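Local coordinates for protein mediator of RNA polymerase II transcription subunit 6 (Schizosaccharomyces pombe, PDB 4H61) that serves as a component of the Mediator complex, the coactivator that conveys signals from gene-specific regulators to the basal RNA polymerase II transcription machinery, at residues Ile9-Pro14 with Glu108-Ala113; Ser42-Leu47 with Ile71-Ile76; Gln64-Thr69 with Gln89-Glu94. All coordinates share one frame; numbering follows the deposited sequence.

The three contacts all reach one antiparallel four-stranded sheet, whose strands lie in the order 70-79, 83-91, 97-106, 109-112. Interaction 1 lies at one outermost strand, 109-112, where the segment before helix 14-19 joins it; because it pairs residues near the N-terminus with the last strand, interactions 2 and 3 are nested inside the loop it closes. Interaction 2 sets the start of helix 43-53 against the other outermost strand, 70-79, and interaction 3 brings the end of helix 61-66 to strand 83-91 beside it. Interactions 2 and 3, whose segments alternate along the chain, touch, their centres about 9 Å apart, whereas interaction 1 is centred about 18 and 26 Å from them. Together they fasten N-terminal and helical segments to three strands.

Interaction 1 of 3, residues Ile9-Pro14 with Glu108-Ala113; sequences IQWRMP and ENIYMA
Trp11 and Ile110 pair through their backbones, and each satisfies the donor and the acceptor of the other. Trp11 N gives a hydrogen bond of 2.9 Å to Ile110 O, and Ile110 N returns a nearly straight one (172°) to Trp11 O. Two CA-H...O contacts accompany them, from Gln10 CA to Ile110 O and from Asn109 CA to Trp11 O. On one face of the pair the Ile110 methyl CD1 meets Trp11 CZ3 at 3.5 Å, beside Tyr31, whose hydroxyl bonds to Glu108 O and Met13 N. On the other face Asn109 sits between Gln10 and Arg12. Its OD1 takes a weak, long bond from Arg12 NH1 (3.4 Å), near the guanidinium plane, while its ND2 lies 2.8 Å from Gln10 OE1. OE1 of Glu108 stands over one guanidinium face, 3.5 Å from Arg12 NH2, a salt bridge of charges alone. An alanine in place of Asn109 would probably leave Arg12 NH1 without this weak acceptor and Gln10 OE1 without its close amide neighbour. The arrangement is a single antiparallel hydrogen-bonded pair, through which an irregular N-terminal segment docks on strand 109-112, one of the two outermost strands of the sheet.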
# COMPACT_ATOMS: atom_id res chain seq x y z
N ILE A 9 -1.35 18.08 -3.23
CA ILE A 9 -2.07 18.20 -1.96
C ILE A 9 -1.47 17.37 -0.83
O ILE A 9 -0.70 16.44 -1.06
CB ILE A 9 -3.58 17.84 -2.09
CG1 ILE A 9 -3.76 16.38 -2.51
CG2 ILE A 9 -4.31 18.79 -3.03
CD1 ILE A 9 -5.16 15.90 -2.29
N GLN A 10 -1.82 17.74 0.39
CA GLN A 10 -1.55 16.95 1.57
C GLN A 10 -2.88 16.79 2.29
O GLN A 10 -3.70 17.70 2.30
CB GLN A 10 -0.57 17.66 2.50
CG GLN A 10 0.86 17.72 2.01
CD GLN A 10 1.78 18.40 3.01
OE1 GLN A 10 1.31 18.98 3.99
NE2 GLN A 10 3.09 18.31 2.77
N TRP A 11 -3.08 15.63 2.90
CA TRP A 11 -4.34 15.34 3.54
C TRP A 11 -4.05 14.99 4.99
O TRP A 11 -3.02 14.40 5.30
CB TRP A 11 -5.03 14.18 2.80
CG TRP A 11 -6.31 13.65 3.40
CD1 TRP A 11 -7.59 14.08 3.12
CD2 TRP A 11 -6.45 12.58 4.34
NE1 TRP A 11 -8.50 13.35 3.85
CE2 TRP A 11 -7.83 12.42 4.60
CE3 TRP A 11 -5.53 11.74 5.00
CZ2 TRP A 11 -8.32 11.46 5.49
CZ3 TRP A 11 -6.02 10.79 5.89
CH2 TRP A 11 -7.40 10.65 6.12
N ARG A 12 -4.94 15.41 5.88
CA ARG A 12 -4.78 15.10 7.30
C ARG A 12 -6.14 15.15 7.98
O ARG A 12 -6.85 16.15 7.87
CB ARG A 12 -3.83 16.09 7.96
CG ARG A 12 -3.60 15.83 9.43
CD ARG A 12 -2.70 16.89 10.04
NE ARG A 12 -2.63 16.78 11.50
CZ ARG A 12 -1.50 16.71 12.19
NH1 ARG A 12 -0.33 16.74 11.57
NH2 ARG A 12 -1.54 16.62 13.52
N MET A 13 -6.50 14.08 8.68
CA MET A 13 -7.80 14.02 9.35
C MET A 13 -7.67 13.73 10.85
O MET A 13 -7.95 12.62 11.31
CB MET A 13 -8.68 12.98 8.65
CG MET A 13 -10.15 13.02 9.07
SD MET A 13 -11.19 11.88 8.13
CE MET A 13 -11.52 12.85 6.66
N PRO A 14 -7.27 14.75 11.63
CA PRO A 14 -6.96 14.61 13.07
C PRO A 14 -8.10 14.00 13.88
O PRO A 14 -7.85 13.32 14.88
CB PRO A 14 -6.73 16.06 13.52
CG PRO A 14 -6.36 16.79 12.29
CD PRO A 14 -7.13 16.14 11.17
N GLU A 108 0.87 12.12 10.60
CA GLU A 108 -0.55 12.09 10.25
C GLU A 108 -0.88 12.83 8.94
O GLU A 108 -2.04 12.92 8.53
CB GLU A 108 -1.42 12.58 11.42
CG GLU A 108 -1.23 11.76 12.68
CD GLU A 108 -1.35 12.57 13.94
OE1 GLU A 108 -2.35 13.31 14.09
OE2 GLU A 108 -0.43 12.48 14.80
N ASN A 109 0.16 13.34 8.29
CA ASN A 109 0.03 13.95 6.98
C ASN A 109 0.31 12.94 5.89
O ASN A 109 1.37 12.31 5.87
CB ASN A 109 1.01 15.11 6.83
CG ASN A 109 0.37 16.44 7.07
OD1 ASN A 109 -0.07 16.75 8.18
ND2 ASN A 109 0.31 17.26 6.03
N ILE A 110 -0.64 12.78 4.98
CA ILE A 110 -0.43 11.91 3.84
C ILE A 110 -0.21 12.73 2.57
O ILE A 110 -0.93 13.70 2.31
CB ILE A 110 -1.62 10.96 3.64
CG1 ILE A 110 -2.01 10.32 4.97
CG2 ILE A 110 -1.29 9.90 2.60
CD1 ILE A 110 -3.07 9.23 4.85
N TYR A 111 0.80 12.34 1.80
CA TYR A 111 1.08 12.96 0.51
C TYR A 111 1.93 12.01 -0.34
O TYR A 111 2.59 11.12 0.20
CB TYR A 111 1.79 14.31 0.70
CG TYR A 111 3.00 14.26 1.61
CD1 TYR A 111 4.26 13.92 1.11
CD2 TYR A 111 2.90 14.56 2.96
CE1 TYR A 111 5.38 13.88 1.94
CE2 TYR A 111 4.01 14.52 3.80
CZ TYR A 111 5.25 14.18 3.28
OH TYR A 111 6.36 14.13 4.11
N MET A 112 1.88 12.17 -1.66
CA MET A 112 2.71 11.38 -2.57
C MET A 112 4.17 11.74 -2.36
O MET A 112 4.52 12.91 -2.16
CB MET A 112 2.33 11.63 -4.04
CG MET A 112 0.87 11.36 -4.37
SD MET A 112 0.38 11.74 -6.08
CE MET A 112 1.59 10.77 -6.98
N ALA A 113 5.03 10.73 -2.40
CA ALA A 113 6.46 10.96 -2.28
C ALA A 113 6.92 11.35 -3.66
O ALA A 113 6.19 11.15 -4.63
CB ALA A 113 7.14 9.68 -1.84

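Interaction 2 of 3, residues Ser42-Leu47 with Ile71-Ile76; sequences SNNEML and IQFVII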
# COMPACT_ATOMS: atom_id res chain seq x y z
N SER A 42 -9.21 -1.17 -5.56
CA SER A 42 -8.10 -1.98 -5.07
C SER A 42 -8.54 -3.31 -4.47
O SER A 42 -9.63 -3.42 -3.91
CB SER A 42 -7.31 -1.21 -4.02
OG SER A 42 -8.12 -0.99 -2.87
N ASN A 43 -7.66 -4.30 -4.59
CA ASN A 43 -7.86 -5.57 -3.89
C ASN A 43 -8.09 -5.33 -2.40
O ASN A 43 -8.83 -6.06 -1.75
CB ASN A 43 -6.67 -6.50 -4.10
CG ASN A 43 -6.45 -6.87 -5.57
OD1 ASN A 43 -5.36 -7.32 -5.95
ND2 ASN A 43 -7.47 -6.68 -6.40
N ASN A 44 -7.43 -4.29 -1.87
CA ASN A 44 -7.61 -3.86 -0.48
C ASN A 44 -9.09 -3.69 -0.13
O ASN A 44 -9.59 -4.23 0.87
CB ASN A 44 -6.86 -2.55 -0.23
CG ASN A 44 -5.34 -2.72 -0.32
OD1 ASN A 44 -4.77 -2.80 -1.41
ND2 ASN A 44 -4.68 -2.75 0.84
N GLU A 45 -9.79 -2.93 -0.97
CA GLU A 45 -11.19 -2.62 -0.73
C GLU A 45 -12.06 -3.87 -0.83
O GLU A 45 -13.00 -4.07 -0.06
CB GLU A 45 -11.67 -1.55 -1.71
CG GLU A 45 -13.14 -1.20 -1.60
CD GLU A 45 -13.48 -0.46 -0.32
OE1 GLU A 45 -12.56 -0.16 0.48
OE2 GLU A 45 -14.69 -0.18 -0.11
N MET A 46 -11.73 -4.72 -1.80
CA MET A 46 -12.51 -5.92 -2.04
C MET A 46 -12.46 -6.78 -0.79
O MET A 46 -13.48 -7.29 -0.32
CB MET A 46 -11.98 -6.68 -3.25
CG MET A 46 -12.75 -7.96 -3.58
SD MET A 46 -12.18 -9.42 -2.67
CE MET A 46 -13.35 -10.64 -3.28
N LEU A 47 -11.25 -6.90 -0.25
CA LEU A 47 -11.03 -7.64 0.99
C LEU A 47 -11.76 -7.02 2.17
O LEU A 47 -12.32 -7.74 2.99
CB LEU A 47 -9.54 -7.75 1.28
CG LEU A 47 -8.79 -8.80 0.45
CD1 LEU A 47 -7.27 -8.69 0.61
CD2 LEU A 47 -9.25 -10.19 0.84
N ILE A 71 -4.86 -3.54 -8.51
CA ILE A 71 -4.33 -2.48 -7.65
C ILE A 71 -4.26 -2.90 -6.18
O ILE A 71 -5.21 -3.47 -5.64
CB ILE A 71 -5.18 -1.18 -7.77
CG1 ILE A 71 -5.20 -0.69 -9.21
CG2 ILE A 71 -4.65 -0.10 -6.85
CD1 ILE A 71 -3.85 -0.59 -9.83
N GLN A 72 -3.13 -2.63 -5.53
CA GLN A 72 -2.95 -3.00 -4.13
C GLN A 72 -2.20 -1.90 -3.39
O GLN A 72 -1.38 -1.19 -3.98
CB GLN A 72 -2.16 -4.31 -3.99
CG GLN A 72 -2.78 -5.50 -4.71
CD GLN A 72 -2.08 -6.83 -4.39
OE1 GLN A 72 -0.88 -6.88 -4.07
NE2 GLN A 72 -2.85 -7.92 -4.46
N PHE A 73 -2.50 -1.77 -2.11
CA PHE A 73 -1.76 -0.86 -1.24
C PHE A 73 -1.09 -1.66 -0.13
O PHE A 73 -1.74 -2.45 0.56
CB PHE A 73 -2.70 0.18 -0.63
CG PHE A 73 -3.30 1.11 -1.65
CD1 PHE A 73 -2.60 2.22 -2.09
CD2 PHE A 73 -4.55 0.85 -2.18
CE1 PHE A 73 -3.14 3.07 -3.04
CE2 PHE A 73 -5.11 1.70 -3.14
CZ PHE A 73 -4.40 2.81 -3.56
N VAL A 74 0.21 -1.48 0.03
CA VAL A 74 0.93 -2.19 1.06
C VAL A 74 1.85 -1.24 1.82
O VAL A 74 2.26 -0.20 1.30
CB VAL A 74 1.77 -3.36 0.49
CG1 VAL A 74 0.88 -4.31 -0.30
CG2 VAL A 74 2.91 -2.85 -0.37
N ILE A 75 2.15 -1.61 3.06
CA ILE A 75 3.11 -0.87 3.86
C ILE A 75 4.50 -1.43 3.58
O ILE A 75 4.71 -2.64 3.65
CB ILE A 75 2.78 -1.03 5.35
CG1 ILE A 75 1.36 -0.52 5.62
CG2 ILE A 75 3.82 -0.30 6.20
CD1 ILE A 75 0.82 -0.91 6.96
N ILE A 76 5.43 -0.55 3.22
CA ILE A 76 6.78 -1.00 2.87
C ILE A 76 7.85 -0.38 3.77
O ILE A 76 9.03 -0.65 3.59
CB ILE A 76 7.12 -0.69 1.41
CG1 ILE A 76 7.25 0.83 1.21
CG2 ILE A 76 6.08 -1.30 0.49
CD1 ILE A 76 7.48 1.24 -0.23
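An N-capped helix start is docked against an edge strand here: the first turn of helix 43-53 meets strand 70-79, and the two short axes run nearly perpendicular (84°). Ser42 is the N-cap. Its OG, placed between the backbone N and the carbonyl carbon, accepts the capping bond from Glu45 N at 3.2 Å and is also hydrogen-bonded to Ser39 O. Its CB rests at the edge of the Phe73 ring, 3.8 Å from CE2, while the other partners of that ring include Phe32.

The next two residues bind the strand through one backbone N-H and two side-chain amides. Asn43, in the first turn of the helix, donates from its backbone N to Ile71 O at 2.8 Å. The side chain of Asn43 bonds to a side chain: its OD1 receives Gln72 NE2 on a lone pair, at 3.0 Å, with the two amide planes 81° apart. Asn43 ND2 reaches Thr69 O, and Gln72 NE2 has a second acceptor in Leu65 O, so Asn43 also ties the helix start to the chain leading into the strand, and Gln72 ties the strand to the end of helix 61-66.

Asn44 instead grips the backbone of a single strand residue with both ends of its amide, as the N-H and C=O of a residue paired with it in an antiparallel sheet would. Phe73 N donates to Asn44 OD1 from a position tilted 30° out of the carbonyl plane, and Asn44 ND2 donates in turn to a lone pair of Phe73 O, 3.0 Å away.

Interaction 3 of 3, residues Gln64-Thr69 with Gln89-Glu94; sequences QLKRLT and QNRLNE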
# COMPACT_ATOMS: atom_id res chain seq x y z
N GLN A 64 -3.11 -12.41 2.01
CA GLN A 64 -4.34 -12.33 1.23
C GLN A 64 -4.11 -11.67 -0.14
O GLN A 64 -4.68 -12.09 -1.14
CB GLN A 64 -5.42 -11.59 2.01
CG GLN A 64 -6.08 -12.42 3.10
CD GLN A 64 -6.91 -13.57 2.55
OE1 GLN A 64 -7.11 -13.68 1.34
NE2 GLN A 64 -7.40 -14.42 3.44
N LEU A 65 -3.25 -10.66 -0.17
CA LEU A 65 -2.96 -9.95 -1.41
C LEU A 65 -2.21 -10.81 -2.44
O LEU A 65 -2.36 -10.61 -3.65
CB LEU A 65 -2.20 -8.65 -1.14
CG LEU A 65 -3.01 -7.60 -0.39
CD1 LEU A 65 -2.17 -6.37 -0.01
CD2 LEU A 65 -4.23 -7.20 -1.20
N LYS A 66 -1.41 -11.77 -1.97
CA LYS A 66 -0.62 -12.59 -2.90
C LYS A 66 -1.52 -13.39 -3.84
O LYS A 66 -1.19 -13.59 -5.01
CB LYS A 66 0.36 -13.49 -2.15
CG LYS A 66 1.56 -12.74 -1.57
CD LYS A 66 2.39 -13.60 -0.62
CE LYS A 66 3.24 -14.64 -1.36
NZ LYS A 66 4.00 -15.51 -0.40
N ARG A 67 -2.68 -13.79 -3.33
CA ARG A 67 -3.63 -14.61 -4.09
C ARG A 67 -4.46 -13.80 -5.09
O ARG A 67 -5.27 -14.36 -5.82
CB ARG A 67 -4.59 -15.32 -3.14
CG ARG A 67 -3.99 -15.65 -1.78
CD ARG A 67 -5.08 -16.07 -0.81
NE ARG A 67 -6.03 -16.96 -1.45
CZ ARG A 67 -7.35 -16.78 -1.44
NH1 ARG A 67 -7.88 -15.75 -0.81
NH2 ARG A 67 -8.14 -17.65 -2.05
N LEU A 68 -4.28 -12.48 -5.11
CA LEU A 68 -5.10 -11.63 -5.96
C LEU A 68 -4.28 -10.83 -6.96
O LEU A 68 -3.07 -10.67 -6.79
CB LEU A 68 -5.93 -10.67 -5.10
CG LEU A 68 -6.71 -11.31 -3.95
CD1 LEU A 68 -7.29 -10.24 -3.07
CD2 LEU A 68 -7.82 -12.22 -4.48
N THR A 69 -4.94 -10.35 -8.01
CA THR A 69 -4.31 -9.48 -9.00
C THR A 69 -5.08 -8.17 -9.13
O THR A 69 -6.30 -8.14 -9.01
CB THR A 69 -4.21 -10.16 -10.39
OG1 THR A 69 -5.52 -10.46 -10.89
CG2 THR A 69 -3.43 -11.45 -10.30
N GLN A 89 0.56 -0.52 -5.95
CA GLN A 89 1.17 -1.43 -6.90
C GLN A 89 0.12 -2.22 -7.69
O GLN A 89 -0.98 -2.47 -7.20
CB GLN A 89 2.11 -2.39 -6.18
CG GLN A 89 1.39 -3.54 -5.47
CD GLN A 89 2.27 -4.24 -4.44
OE1 GLN A 89 3.33 -3.74 -4.06
NE2 GLN A 89 1.83 -5.41 -3.99
N ASN A 90 0.45 -2.58 -8.91
CA ASN A 90 -0.42 -3.46 -9.66
C ASN A 90 0.16 -4.86 -9.61
O ASN A 90 1.21 -5.12 -10.19
CB ASN A 90 -0.54 -3.01 -11.10
CG ASN A 90 -1.45 -3.92 -11.92
OD1 ASN A 90 -2.32 -4.60 -11.37
ND2 ASN A 90 -1.24 -3.94 -13.23
N ARG A 91 -0.52 -5.76 -8.91
CA ARG A 91 -0.00 -7.11 -8.78
C ARG A 91 -0.39 -7.97 -9.97
O ARG A 91 -1.57 -8.20 -10.23
CB ARG A 91 -0.49 -7.74 -7.47
CG ARG A 91 -0.10 -9.18 -7.31
CD ARG A 91 -0.01 -9.57 -5.85
NE ARG A 91 1.15 -10.42 -5.66
CZ ARG A 91 2.20 -10.10 -4.92
NH1 ARG A 91 2.23 -8.94 -4.27
NH2 ARG A 91 3.22 -10.94 -4.83
N LEU A 92 0.61 -8.45 -10.70
CA LEU A 92 0.38 -9.18 -11.95
C LEU A 92 0.04 -10.63 -11.67
O LEU A 92 -0.79 -11.22 -12.35
CB LEU A 92 1.59 -9.10 -12.87
CG LEU A 92 1.75 -7.86 -13.77
CD1 LEU A 92 1.22 -6.59 -13.13
CD2 LEU A 92 3.22 -7.70 -14.12
N ASN A 93 0.71 -11.19 -10.66
CA ASN A 93 0.45 -12.54 -10.17
C ASN A 93 1.10 -12.76 -8.81
O ASN A 93 1.37 -11.80 -8.09
CB ASN A 93 0.96 -13.59 -11.16
CG ASN A 93 2.35 -13.29 -11.64
OD1 ASN A 93 3.30 -13.21 -10.85
ND2 ASN A 93 2.50 -13.13 -12.96
N GLU A 94 1.37 -14.01 -8.46
CA GLU A 94 1.88 -14.31 -7.13
C GLU A 94 3.35 -13.96 -6.97
O GLU A 94 3.87 -13.91 -5.86
CB GLU A 94 1.65 -15.78 -6.80
CG GLU A 94 0.23 -16.23 -7.11
CD GLU A 94 -0.04 -17.66 -6.69
OE1 GLU A 94 0.92 -18.46 -6.62
OE2 GLU A 94 -1.22 -17.97 -6.42
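Arg91 lays its side chain against the C-terminal end of helix 61-66 and the turn that follows it. In the antiparallel four-stranded sheet, that turn leads into the outermost strand 70-79, while Arg91 ends the neighbouring strand 83-91. CG stands anti to the backbone N (chi1 175°), 3.4 Å from Leu68 O. CD packs against two carbonyl oxygens that lie on the same side of it, Leu65 O and Leu68 O, each 3.4 Å away. The bend at chi3 (-139°) sets NE beside the last turn of the helix, and Lys66 CA lies 3.9 Å above one face of the guanidinium, offset toward the rim. The side chain of Lys66 crosses it obliquely and leads away, its CG 4.1 Å from Arg91 NH2.

The guanidinium is held by its own segment: Arg91 NE donates to Asn93 O and, weakly, NH2 donates to Glu94 O. The chain after the strand thus curls back so that its carbonyls meet the arginine. Glu94 CG in turn packs 3.7 Å from Lys66 O.

Thr69 completes the contact beside the strand end. With CG2 anti to the carbonyl carbon, this methyl approaches the backbone beyond Arg91, and Thr69 CG2 lies 3.4 Å from Leu92 O.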